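Long-range contact in dihydrofolate reductase (Enterococcus faecalis, PDB 4M7U), which probably catalyses the NADPH-dependent reduction of 7,8-dihydrofolate to tetrahydrofolate, a key step in folate metabolism and in the supply of DNA precursors: residues A[124-129]-A[158-163]. Sequence-based numbering, arbitrary orientation.
Sequences TMIHET and NLYAHD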
# COMPACT_ATOMS: atom_id res chain seq x y z
N THR A 124 9.10 3.04 1.69
CA THR A 124 10.20 3.70 0.99
C THR A 124 10.25 5.15 1.45
O THR A 124 9.36 5.95 1.13
CB THR A 124 10.01 3.69 -0.53
OG1 THR A 124 9.98 2.33 -1.00
CG2 THR A 124 11.16 4.45 -1.22
N MET A 125 11.26 5.49 2.23
CA MET A 125 11.40 6.85 2.76
C MET A 125 12.24 7.68 1.78
O MET A 125 13.42 7.39 1.56
CB MET A 125 12.03 6.81 4.16
CG MET A 125 12.23 8.19 4.81
SD MET A 125 10.77 9.26 4.77
CE MET A 125 9.98 8.80 6.28
N ILE A 126 11.63 8.69 1.18
CA ILE A 126 12.32 9.53 0.20
C ILE A 126 12.77 10.84 0.85
O ILE A 126 11.95 11.63 1.34
CB ILE A 126 11.41 9.82 -1.01
CG1 ILE A 126 10.87 8.50 -1.60
CG2 ILE A 126 12.16 10.60 -2.05
CD1 ILE A 126 9.87 8.70 -2.75
N HIS A 127 14.08 11.06 0.85
CA HIS A 127 14.66 12.19 1.57
C HIS A 127 14.68 13.45 0.70
O HIS A 127 15.71 13.87 0.19
CB HIS A 127 16.06 11.83 2.09
CG HIS A 127 16.08 10.55 2.86
ND1 HIS A 127 15.51 10.42 4.11
CD2 HIS A 127 16.62 9.34 2.56
CE1 HIS A 127 15.70 9.18 4.55
NE2 HIS A 127 16.36 8.51 3.64
N GLU A 128 13.49 14.01 0.54
CA GLU A 128 13.28 15.22 -0.24
C GLU A 128 11.88 15.67 0.12
O GLU A 128 11.07 14.88 0.63
CB GLU A 128 13.41 14.93 -1.75
CG GLU A 128 13.53 16.17 -2.64
CD GLU A 128 14.29 17.30 -1.96
OE1 GLU A 128 15.53 17.36 -2.11
OE2 GLU A 128 13.66 18.12 -1.25
N THR A 129 11.59 16.94 -0.12
CA THR A 129 10.23 17.43 0.14
C THR A 129 9.53 17.79 -1.15
O THR A 129 10.12 18.40 -2.04
CB THR A 129 10.21 18.64 1.09
OG1 THR A 129 10.93 19.73 0.50
CG2 THR A 129 10.85 18.29 2.40
N ASN A 158 16.86 7.92 -11.07
CA ASN A 158 16.40 8.00 -9.70
C ASN A 158 17.12 9.13 -8.97
O ASN A 158 18.27 8.97 -8.54
CB ASN A 158 16.63 6.65 -9.02
CG ASN A 158 15.91 5.52 -9.73
OD1 ASN A 158 14.75 5.21 -9.42
ND2 ASN A 158 16.58 4.90 -10.69
N LEU A 159 16.43 10.27 -8.81
CA LEU A 159 17.09 11.53 -8.47
C LEU A 159 17.23 11.85 -6.98
O LEU A 159 17.87 12.84 -6.62
CB LEU A 159 16.33 12.70 -9.11
CG LEU A 159 16.12 12.72 -10.63
CD1 LEU A 159 15.35 13.97 -11.03
CD2 LEU A 159 17.45 12.65 -11.36
N TYR A 160 16.61 11.05 -6.12
CA TYR A 160 16.51 11.41 -4.71
C TYR A 160 17.11 10.32 -3.84
O TYR A 160 16.95 9.14 -4.16
CB TYR A 160 15.03 11.63 -4.32
CG TYR A 160 14.26 12.44 -5.34
CD1 TYR A 160 14.49 13.80 -5.50
CD2 TYR A 160 13.32 11.83 -6.16
CE1 TYR A 160 13.81 14.54 -6.44
CE2 TYR A 160 12.63 12.57 -7.11
CZ TYR A 160 12.88 13.92 -7.25
OH TYR A 160 12.19 14.67 -8.19
N ALA A 161 17.78 10.72 -2.76
CA ALA A 161 18.24 9.77 -1.75
C ALA A 161 17.00 9.13 -1.15
O ALA A 161 16.00 9.81 -0.92
CB ALA A 161 19.04 10.48 -0.66
N HIS A 162 17.06 7.83 -0.89
CA HIS A 162 15.90 7.15 -0.33
C HIS A 162 16.32 5.90 0.42
O HIS A 162 17.41 5.37 0.20
CB HIS A 162 14.89 6.84 -1.45
CG HIS A 162 15.45 6.04 -2.58
ND1 HIS A 162 16.27 6.58 -3.55
CD2 HIS A 162 15.30 4.73 -2.91
CE1 HIS A 162 16.60 5.64 -4.42
NE2 HIS A 162 16.03 4.51 -4.06
N ASP A 163 15.45 5.45 1.34
CA ASP A 163 15.67 4.20 2.06
C ASP A 163 14.48 3.28 1.89
O ASP A 163 13.32 3.74 1.85
CB ASP A 163 15.95 4.45 3.55
CG ASP A 163 17.29 5.12 3.79
OD1 ASP A 163 18.33 4.44 3.65
OD2 ASP A 163 17.31 6.33 4.08
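The first torsions of His-127 and Asp-163 agree, each setting CG anti to its own carbonyl carbon (chi1 -52° and -69°), and from these positions the imidazole and the carboxylate meet across the two segments. NE2 of His-127 donates a nearly straight hydrogen bond to OD2 of Asp-163; the modelled 2.4 Å between NE2 and OD2 is shorter than usual, and the length is doubtful at 2.1 Å resolution. The carboxylate sits at the rim of the imidazole, OD2 near the ring plane, with its own plane turned 72° from that of the ring. A carboxylate facing NE2 might favour a protonated imidazole. Met-125 O lies over one face of this ring, away from its centre.

Alongside this bond, three main-chain bonds set the register: Met-125 N to Asp-163 O at 2.7 Å is returned by Asp-163 N to Met-125 O, and His-127 N reaches Ala-161 O at 2.9 Å. Strand 120-126 here runs antiparallel to strand 162-169 in the dihydrofolate reductase sheet; the other neighbour of strand 120-126 is strand 9-17, where Ala-15, an NADP(+)-binding residue, touches the side chain of Thr-124. After Ile-126 the chain swings through an inverse gamma turn centred on His-127, closed by a weak bond from Glu-128 N to Ile-126 O.

On the face of Ile-126 and His-162, His-162 CB packs 3.4 Å from Met-125 O, while His-162 ND1 turns back to donate, close to the ring plane, to Tyr-160 O at 2.7 Å, tying the imidazole to its own segment. Ile-126 CG2 rests on Tyr-160 CB at 3.8 Å, and Trp-30 and Leu-32 also touch the isoleucine. Farther out, Glu-128 lays its CG obliquely against Tyr-160 CD1, 3.8 Å away; the side chain bends at chi2, and OE2 accepts a hydrogen bond from Thr-129 N.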